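NADPH-dependent aldehyde reductase YqhD (Escherichia coli, PDB 4QGS) catalyses the NADPH-dependent reduction of a broad range of short-chain aldehydes to alcohols, including butanal, propanal and toxic acrolein, using one zinc ion per subunit. Local coordinates at residues G111-A116 against A177-V182; F207-E212 against L290-T295; G281-A286 against L368-E373. All blocks are in the same frame, centred on the assembly; numbering follows the deposited sequence. Where two conformers were deposited one is given.

Interaction 1: residues G111-A116 against A177-V182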
loop_
_atom_site.group_PDB
_atom_site.type_symbol
_atom_site.label_atom_id
_atom_site.label_comp_id
_atom_site.label_asym_id
_atom_site.label_seq_id
_atom_site.Cartn_x
_atom_site.Cartn_y
_atom_site.Cartn_z
ATOM N N GLY A 111 -3.013 -9.594 -7.559
ATOM C CA GLY A 111 -3.061 -10.840 -8.290
ATOM C C GLY A 111 -4.072 -10.766 -9.415
ATOM O O GLY A 111 -3.875 -11.323 -10.489
ATOM N N THR A 112 -5.172 -10.071 -9.170
ATOM C CA THR A 112 -6.203 -9.975 -10.187
ATOM C C THR A 112 -5.733 -9.081 -11.334
ATOM O O THR A 112 -6.052 -9.330 -12.498
ATOM C CB THR A 112 -7.522 -9.465 -9.574
ATOM O OG1 THR A 112 -7.931 -10.385 -8.549
ATOM C CG2 THR A 112 -8.608 -9.377 -10.634
ATOM N N LYS A 113 -4.944 -8.062 -11.013
ATOM C CA LYS A 113 -4.366 -7.209 -12.047
ATOM C C LYS A 113 -3.520 -8.057 -12.984
ATOM O O LYS A 113 -3.550 -7.895 -14.207
ATOM C CB LYS A 113 -3.524 -6.092 -11.433
ATOM C CG LYS A 113 -4.328 -4.984 -10.763
ATOM C CD LYS A 113 -3.428 -3.842 -10.310
ATOM C CE LYS A 113 -4.218 -2.734 -9.640
ATOM N NZ LYS A 113 -3.345 -1.591 -9.247
ATOM N N PHE A 114 -2.773 -8.981 -12.400
ATOM C CA PHE A 114 -1.922 -9.844 -13.196
ATOM C C PHE A 114 -2.756 -10.761 -14.083
ATOM O O PHE A 114 -2.455 -10.932 -15.260
ATOM C CB PHE A 114 -1.006 -10.662 -12.291
ATOM C CG PHE A 114 -0.169 -11.647 -13.027
ATOM C CD1 PHE A 114 0.910 -11.227 -13.794
ATOM C CD2 PHE A 114 -0.458 -12.994 -12.965
ATOM C CE1 PHE A 114 1.684 -12.141 -14.481
ATOM C CE2 PHE A 114 0.315 -13.905 -13.638
ATOM C CZ PHE A 114 1.384 -13.481 -14.404
ATOM N N ILE A 115 -3.812 -11.343 -13.516
ATOM C CA ILE A 115 -4.703 -12.202 -14.289
ATOM C C ILE A 115 -5.291 -11.454 -15.490
ATOM O O ILE A 115 -5.311 -11.978 -16.603
ATOM C CB ILE A 115 -5.845 -12.754 -13.408
ATOM C CG1 ILE A 115 -5.276 -13.633 -12.300
ATOM C CG2 ILE A 115 -6.832 -13.547 -14.244
ATOM C CD1 ILE A 115 -6.285 -13.972 -11.195
ATOM N N ALA A 116 -5.736 -10.221 -15.267
ATOM C CA ALA A 116 -6.338 -9.406 -16.319
ATOM C C ALA A 116 -5.388 -9.166 -17.496
ATOM O O ALA A 116 -5.798 -9.187 -18.658
ATOM C CB ALA A 116 -6.798 -8.074 -15.746
ATOM N N ALA A 177 -1.381 1.142 -17.244
ATOM C CA ALA A 177 -2.617 1.915 -17.351
ATOM C C ALA A 177 -3.825 1.065 -17.761
ATOM O O ALA A 177 -4.960 1.545 -17.751
ATOM C CB ALA A 177 -2.430 3.062 -18.339
ATOM N N HIS A 178 -3.579 -0.192 -18.114
ATOM C CA HIS A 178 -4.636 -1.076 -18.588
ATOM C C HIS A 178 -5.084 -2.087 -17.538
ATOM O O HIS A 178 -6.191 -2.612 -17.627
ATOM C CB HIS A 178 -4.179 -1.803 -19.854
ATOM C CG HIS A 178 -4.055 -0.906 -21.046
ATOM N ND1 HIS A 178 -3.022 -1.007 -21.954
ATOM C CD2 HIS A 178 -4.837 0.112 -21.477
ATOM C CE1 HIS A 178 -3.171 -0.085 -22.890
ATOM N NE2 HIS A 178 -4.267 0.604 -22.626
ATOM N N VAL A 179 -4.234 -2.360 -16.551
ATOM C CA VAL A 179 -4.586 -3.311 -15.497
ATOM C C VAL A 179 -5.191 -2.579 -14.316
ATOM O O VAL A 179 -5.506 -3.182 -13.289
ATOM C CB VAL A 179 -3.375 -4.124 -15.009
ATOM C CG1 VAL A 179 -2.664 -4.756 -16.183
ATOM C CG2 VAL A 179 -2.424 -3.242 -14.207
ATOM N N GLN A 180 -5.347 -1.270 -14.459
ATOM C CA GLN A 180 -6.015 -0.502 -13.428
ATOM C C GLN A 180 -7.494 -0.832 -13.431
ATOM O O GLN A 180 -8.101 -0.946 -14.495
ATOM C CB GLN A 180 -5.827 0.997 -13.621
ATOM C CG GLN A 180 -4.414 1.382 -13.929
ATOM C CD GLN A 180 -4.062 2.730 -13.366
ATOM O OE1 GLN A 180 -3.980 2.893 -12.146
ATOM N NE2 GLN A 180 -3.831 3.702 -14.237
ATOM N N PRO A 181 -8.078 -0.981 -12.237
ATOM C CA PRO A 181 -9.513 -1.271 -12.178
ATOM C C PRO A 181 -10.362 -0.147 -12.762
ATOM O O PRO A 181 -10.065 1.042 -12.593
ATOM C CB PRO A 181 -9.781 -1.440 -10.673
ATOM C CG PRO A 181 -8.660 -0.769 -9.991
ATOM C CD PRO A 181 -7.466 -0.897 -10.903
ATOM N N VAL A 182 -11.426 -0.523 -13.462
ATOM C CA VAL A 182 -12.332 0.472 -13.998
ATOM C C VAL A 182 -13.042 1.158 -12.836
ATOM O O VAL A 182 -13.336 2.344 -12.906
ATOM C CB VAL A 182 -13.353 -0.145 -14.982
ATOM C CG1 VAL A 182 -12.656 -0.573 -16.254
ATOM C CG2 VAL A 182 -14.044 -1.329 -14.360
#
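The Lys113 side chain lies alongside the backbone carbonyl of Val179 and reaches on to the ring of Pro181. Lys113 sits on helix 106-119 of the N-terminal, dinucleotide-binding domain, which is built on a parallel beta sheet. The loop 177-182 leads into strand 183-186 of that sheet. The methylene chain does the touching: Lys113 CG is 3.3 Å from Val179 O, and Lys113 CE is 3.9 Å from Pro181 CD. Lys113 CG stands anti to its own carbonyl carbon (chi1 -73°), and the chain is fully extended beyond it, which carries the CD and CE methylenes past Val179 to the proline. The isopropyl group of Val179 meets the lysine chain at about a right angle. The amine end leaves the contact and gives a hydrogen bond to the backbone O of Gly160, a residue of the NADP(+) site. Lys113 thus ties helix 106-119 to loop 177-182 and, through Gly160, to the cofactor site. With an alanine here, Gly160 O would probably lose this donor and a gap would open over Val179 and Pro181. Phe174 also packs on both Lys113 and Val179. On the helix side of the valine, Val179 CG1 lies 3.8 Å from Lys113 O.

Interaction 2: residues F207-E212 against L290-T295. With ZN (zinc ion), chain B.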
loop_
_atom_site.group_PDB
_atom_site.type_symbol
_atom_site.label_atom_id
_atom_site.label_comp_id
_atom_site.label_asym_id
_atom_site.label_seq_id
_atom_site.Cartn_x
_atom_site.Cartn_y
_atom_site.Cartn_z
ATOM N N PHE A 207 0.359 6.599 6.686
ATOM C CA PHE A 207 1.112 7.734 7.203
ATOM C C PHE A 207 2.493 7.755 6.560
ATOM O O PHE A 207 2.968 8.794 6.075
ATOM C CB PHE A 207 1.210 7.639 8.734
ATOM C CG PHE A 207 1.754 8.883 9.409
ATOM C CD1 PHE A 207 0.897 9.791 10.016
ATOM C CD2 PHE A 207 3.125 9.127 9.456
ATOM C CE1 PHE A 207 1.389 10.918 10.667
ATOM C CE2 PHE A 207 3.624 10.265 10.100
ATOM C CZ PHE A 207 2.759 11.157 10.701
ATOM N N VAL A 208 3.128 6.588 6.523
ATOM C CA VAL A 208 4.484 6.508 5.996
ATOM C C VAL A 208 4.500 6.667 4.481
ATOM O O VAL A 208 5.373 7.361 3.962
ATOM C CB VAL A 208 5.159 5.188 6.415
ATOM C CG1 VAL A 208 6.534 5.074 5.752
ATOM C CG2 VAL A 208 5.285 5.155 7.933
ATOM N N HIS A 209 3.535 6.082 3.764
ATOM C CA HIS A 209 3.475 6.324 2.314
ATOM C C HIS A 209 3.406 7.822 2.026
ATOM O O HIS A 209 4.020 8.300 1.066
ATOM C CB HIS A 209 2.289 5.603 1.663
ATOM C CG HIS A 209 2.564 4.165 1.350
ATOM N ND1 HIS A 209 2.632 3.679 0.062
ATOM C CD2 HIS A 209 2.816 3.108 2.164
ATOM C CE1 HIS A 209 2.896 2.383 0.095
ATOM N NE2 HIS A 209 3.012 2.013 1.357
ATOM N N THR A 210 2.683 8.555 2.869
ATOM C CA THR A 210 2.562 10.001 2.700
ATOM C C THR A 210 3.909 10.688 2.939
ATOM O O THR A 210 4.352 11.480 2.106
ATOM C CB THR A 210 1.506 10.586 3.631
ATOM O OG1 THR A 210 0.259 9.916 3.393
ATOM C CG2 THR A 210 1.334 12.117 3.368
ATOM N N VAL A 211 4.583 10.390 4.050
ATOM C CA VAL A 211 5.839 11.119 4.315
ATOM C C VAL A 211 6.991 10.673 3.412
ATOM O O VAL A 211 7.984 11.394 3.281
ATOM C CB VAL A 211 6.289 10.998 5.797
ATOM C CG1 VAL A 211 5.234 11.582 6.737
ATOM C CG2 VAL A 211 6.605 9.543 6.152
ATOM N N GLU A 212 6.868 9.510 2.774
ATOM C CA GLU A 212 7.863 9.073 1.786
ATOM C C GLU A 212 7.884 10.028 0.598
ATOM O O GLU A 212 8.862 10.077 -0.145
ATOM C CB GLU A 212 7.570 7.667 1.276
ATOM C CG GLU A 212 7.742 6.553 2.319
ATOM C CD GLU A 212 9.177 6.041 2.457
ATOM O OE1 GLU A 212 10.145 6.833 2.330
ATOM O OE2 GLU A 212 9.332 4.823 2.687
ATOM N N LEU A 290 8.328 -9.580 10.448
ATOM C CA LEU A 290 7.572 -8.491 11.040
ATOM C C LEU A 290 6.517 -7.982 10.053
ATOM O O LEU A 290 6.731 -8.058 8.854
ATOM C CB LEU A 290 8.495 -7.335 11.443
ATOM C CG LEU A 290 9.623 -7.614 12.452
ATOM C CD1 LEU A 290 10.251 -6.293 12.889
ATOM C CD2 LEU A 290 9.153 -8.391 13.656
ATOM N N ASP A 291 5.377 -7.506 10.561
ATOM C CA ASP A 291 4.369 -6.875 9.701
ATOM C C ASP A 291 4.999 -5.728 8.928
ATOM O O ASP A 291 5.861 -5.031 9.465
ATOM C CB ASP A 291 3.181 -6.315 10.505
ATOM C CG ASP A 291 2.365 -7.388 11.193
ATOM O OD1 ASP A 291 2.547 -8.580 10.875
ATOM O OD2 ASP A 291 1.522 -7.023 12.042
ATOM N N HIS A 292 4.553 -5.513 7.688
ATOM C CA HIS A 292 5.019 -4.370 6.883
ATOM C C HIS A 292 5.066 -3.078 7.694
ATOM O O HIS A 292 6.116 -2.420 7.780
ATOM C CB HIS A 292 4.113 -4.197 5.658
ATOM C CG HIS A 292 4.461 -3.021 4.783
ATOM N ND1 HIS A 292 5.723 -2.817 4.274
ATOM C CD2 HIS A 292 3.690 -2.007 4.318
ATOM C CE1 HIS A 292 5.720 -1.714 3.533
ATOM N NE2 HIS A 292 4.500 -1.207 3.546
ATOM N N ALA A 293 3.950 -2.726 8.317
ATOM C CA ALA A 293 3.861 -1.450 9.023
ATOM C C ALA A 293 4.763 -1.384 10.248
ATOM O O ALA A 293 5.247 -0.308 10.598
ATOM C CB ALA A 293 2.419 -1.169 9.431
ATOM N N GLN A 294 4.982 -2.526 10.908
ATOM C CA GLN A 294 5.903 -2.556 12.046
ATOM C C GLN A 294 7.308 -2.188 11.594
ATOM O O GLN A 294 8.011 -1.437 12.275
ATOM C CB GLN A 294 5.906 -3.946 12.717
ATOM C CG GLN A 294 4.584 -4.298 13.358
ATOM C CD GLN A 294 4.507 -5.765 13.784
ATOM O OE1 GLN A 294 5.271 -6.610 13.303
ATOM N NE2 GLN A 294 3.568 -6.072 14.676
ATOM N N THR A 295 7.717 -2.686 10.433
ATOM C CA THR A 295 9.069 -2.378 9.964
ATOM C C THR A 295 9.200 -0.887 9.642
ATOM O O THR A 295 10.274 -0.302 9.822
ATOM C CB THR A 295 9.462 -3.201 8.727
ATOM O OG1 THR A 295 8.741 -2.733 7.576
ATOM C CG2 THR A 295 9.182 -4.702 8.973
HETATM ZN ZN ZN B . 3.755 0.400 2.421
HETATM O O HOH W 1 4.192 -0.580 0.620
HETATM O O HOH W 2 1.944 -0.613 1.851
#
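His209 and His292 meet through the catalytic zinc ion, each binding it by NE2. This is the metal site of the iron-containing alcohol dehydrogenase family, here occupied by zinc in the helical C-terminal domain. Both metal bonds, His209 NE2 to zinc and His292 NE2 to zinc, measure 2.1 Å. The rings do not stack. Each nitrogen lies at the edge of the other ring, near its plane, with His209 NE2 and His292 NE2 4.2 Å apart. Asp205 and His278 supply the two other protein ligands. Waters 1 and 2 complete the shell, each 2.1 Å from zinc through its O atom. Water 1 lies in the plane of the His209 ring, at its edge. With no substrate or cofactor bound, the two waters hold coordination positions that a substrate oxygen could probably take over in part.

The two histidines come from different helices, His209 from helix 196-211 and His292 from the first turn of helix 292-306. His292 reaches the metal with CG anti to its backbone N (chi1 178°), and its side chain crosses that of His209 at about a right angle.

Outside the first shell, Glu212 OE2 is hydrogen-bonded to His278 ND1, which would help fix the rotation of that ligand's ring. Glu212 OE1 takes a hydrogen bond from Trp275 N. Asp291, at the N-cap position before helix 292-306, ties this helix start to helix 196-211 through a salt bridge to Arg197 and a hydrogen bond to Asn201. Asp291 N donates to Gln294 OE1 from above the carbonyl plane. The hydroxyl of Thr295 points back along the first turn: OG1 donates to His292 O over 2.7 Å, in the carbonyl plane and on a lone pair.

Interaction 3: residues G281-A286 against L368-E373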
loop_
_atom_site.group_PDB
_atom_site.type_symbol
_atom_site.label_atom_id
_atom_site.label_comp_id
_atom_site.label_asym_id
_atom_site.label_seq_id
_atom_site.Cartn_x
_atom_site.Cartn_y
_atom_site.Cartn_z
ATOM N N GLY A 281 12.801 -1.306 5.557
ATOM C CA GLY A 281 11.771 -2.063 6.238
ATOM C C GLY A 281 11.512 -3.417 5.606
ATOM O O GLY A 281 11.268 -4.406 6.321
ATOM N N HIS A 282 11.559 -3.474 4.278
ATOM C CA HIS A 282 11.269 -4.702 3.544
ATOM C C HIS A 282 12.211 -5.845 3.939
ATOM O O HIS A 282 11.803 -6.997 3.971
ATOM C CB HIS A 282 11.354 -4.467 2.032
ATOM C CG HIS A 282 10.167 -3.754 1.451
ATOM N ND1 HIS A 282 10.113 -3.364 0.130
ATOM C CD2 HIS A 282 8.994 -3.358 2.005
ATOM C CE1 HIS A 282 8.961 -2.761 -0.106
ATOM N NE2 HIS A 282 8.264 -2.742 1.015
ATOM N N GLU A 283 13.474 -5.527 4.217
ATOM C CA GLU A 283 14.426 -6.560 4.638
ATOM C C GLU A 283 14.102 -7.109 6.028
ATOM O O GLU A 283 14.374 -8.280 6.302
ATOM C CB GLU A 283 15.862 -6.024 4.611
ATOM C CG GLU A 283 16.308 -5.482 3.259
ATOM C CD GLU A 283 16.268 -6.488 2.120
ATOM O OE1 GLU A 283 16.090 -7.700 2.341
ATOM O OE2 GLU A 283 16.433 -6.051 0.965
ATOM N N LEU A 284 13.515 -6.285 6.900
ATOM C CA LEU A 284 13.076 -6.764 8.219
ATOM C C LEU A 284 11.908 -7.750 8.096
ATOM O O LEU A 284 11.835 -8.736 8.830
ATOM C CB LEU A 284 12.687 -5.589 9.131
ATOM C CG LEU A 284 13.864 -4.657 9.497
ATOM C CD1 LEU A 284 13.363 -3.429 10.254
ATOM C CD2 LEU A 284 14.899 -5.417 10.365
ATOM N N THR A 285 10.993 -7.485 7.168
ATOM C CA THR A 285 9.889 -8.413 6.949
ATOM C C THR A 285 10.407 -9.726 6.359
ATOM O O THR A 285 10.055 -10.818 6.830
ATOM C CB THR A 285 8.806 -7.820 6.011
ATOM O OG1 THR A 285 8.169 -6.710 6.659
ATOM C CG2 THR A 285 7.757 -8.906 5.696
ATOM N N ALA A 286 11.266 -9.619 5.348
ATOM C CA ALA A 286 11.796 -10.793 4.661
ATOM C C ALA A 286 12.576 -11.693 5.609
ATOM O O ALA A 286 12.449 -12.920 5.576
ATOM C CB ALA A 286 12.688 -10.373 3.492
ATOM N N LEU A 368 22.222 -6.127 5.862
ATOM C CA LEU A 368 22.996 -5.333 4.921
ATOM C C LEU A 368 23.421 -6.171 3.718
ATOM O O LEU A 368 23.448 -5.669 2.597
ATOM C CB LEU A 368 24.212 -4.711 5.612
ATOM C CG LEU A 368 23.840 -3.722 6.721
ATOM C CD1 LEU A 368 25.057 -3.390 7.582
ATOM C CD2 LEU A 368 23.195 -2.448 6.176
ATOM N N LYS A 369 23.732 -7.447 3.952
ATOM C CA LYS A 369 24.028 -8.370 2.854
ATOM C C LYS A 369 22.823 -8.501 1.921
ATOM O O LYS A 369 22.968 -8.509 0.708
ATOM C CB LYS A 369 24.429 -9.750 3.395
ATOM C CG LYS A 369 25.811 -9.775 4.041
ATOM C CD LYS A 369 26.233 -11.198 4.417
ATOM C CE LYS A 369 27.668 -11.247 4.933
ATOM N NZ LYS A 369 27.876 -10.491 6.201
ATOM N N LYS A 370 21.631 -8.595 2.499
ATOM C CA LYS A 370 20.416 -8.684 1.697
ATOM C C LYS A 370 20.147 -7.408 0.911
ATOM O O LYS A 370 19.783 -7.477 -0.265
ATOM C CB LYS A 370 19.219 -9.018 2.581
ATOM C CG LYS A 370 19.097 -10.510 2.879
ATOM C CD LYS A 370 18.915 -11.294 1.578
ATOM C CE LYS A 370 18.803 -12.786 1.824
ATOM N NZ LYS A 370 18.534 -13.530 0.552
ATOM N N LEU A 371 20.313 -6.251 1.550
ATOM C CA LEU A 371 20.199 -4.980 0.831
ATOM C C LEU A 371 21.123 -4.955 -0.371
ATOM O O LEU A 371 20.719 -4.552 -1.465
ATOM C CB LEU A 371 20.532 -3.793 1.731
ATOM C CG LEU A 371 19.528 -3.275 2.754
ATOM C CD1 LEU A 371 20.228 -2.169 3.521
ATOM C CD2 LEU A 371 18.235 -2.760 2.084
ATOM N N GLU A 372 22.367 -5.374 -0.167
ATOM C CA GLU A 372 23.333 -5.348 -1.254
ATOM C C GLU A 372 22.926 -6.319 -2.354
ATOM O O GLU A 372 23.016 -5.996 -3.545
ATOM C CB GLU A 372 24.743 -5.657 -0.738
ATOM C CG GLU A 372 25.804 -5.673 -1.832
ATOM C CD GLU A 372 27.220 -5.590 -1.288
ATOM O OE1 GLU A 372 27.442 -5.996 -0.134
ATOM O OE2 GLU A 372 28.114 -5.116 -2.022
ATOM N N GLU A 373 22.458 -7.496 -1.951
ATOM C CA GLU A 373 22.004 -8.513 -2.892
ATOM C C GLU A 373 20.835 -7.987 -3.737
ATOM O O GLU A 373 20.714 -8.289 -4.931
ATOM C CB GLU A 373 21.593 -9.778 -2.128
ATOM C CG GLU A 373 21.150 -10.944 -2.999
ATOM C CD GLU A 373 20.672 -12.140 -2.185
ATOM O OE1 GLU A 373 21.134 -12.316 -1.032
ATOM O OE2 GLU A 373 19.825 -12.899 -2.704
#
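This contact lies where helices 276-288 and 364-373 of the C-terminal helical domain pack. Between the two segments, buried Glu283 makes the contact, reaching from the first helix to Lys370 and Leu371 of the second. Its aliphatic part meets the leucine, with Glu283 CG 3.5 Å from Leu371 CD2. Its carboxylate lies beside the base of the lysine, where Glu283 OE1 is 3.4 Å from Lys370 CB. The glutamate chain is bent at chi2 (-60°), which brings its carboxylate beside Lys370 CB; the two side chains cross at about a right angle. The charged ends of this pair do not meet: Glu283 OE1 and Lys370 NZ are 6.6 Å apart. The lysine amine instead forms a salt bridge along its own helix, Lys370 NZ to Glu373 OE1 at 3.3 Å, in which the hydrogen bond is weak. Glu283 OE2 is hydrogen-bonded to His374 ND1, just past the end of helix 364-373. Tyr394 of helix 387-396 also packs on Glu283, and Ser390 of that helix packs on Leu371. Between these two segments the glutamate therefore works mainly through van der Waals contact. Its bond to His374 gives the buried carboxylate a polar partner and would probably favour its charged form if that histidine is protonated.

Overall arrangement
Interactions 1 and 3 are buried, whereas interaction 2 involves partly exposed residues around the zinc. Interaction 1 belongs to the N-terminal cofactor-binding domain, and its centre is about 24 Å from that of interaction 2. Interactions 2 and 3 share the C-terminal helical domain and touch: Thr285 OG1 lies 2.9 Å from Leu290 O, a probable hydrogen bond between helix 276-288 and the turn before helix 292-306. Helix 276-288 also carries the zinc ligand His278, so it serves both contacts. In interaction 1 a lysine packs by its methylenes and sends its amine to Gly160; in interaction 3 a glutamate packs by CG and one carboxylate oxygen, while the other oxygen is bonded to His374. In interaction 2 metal coordination joins the segments.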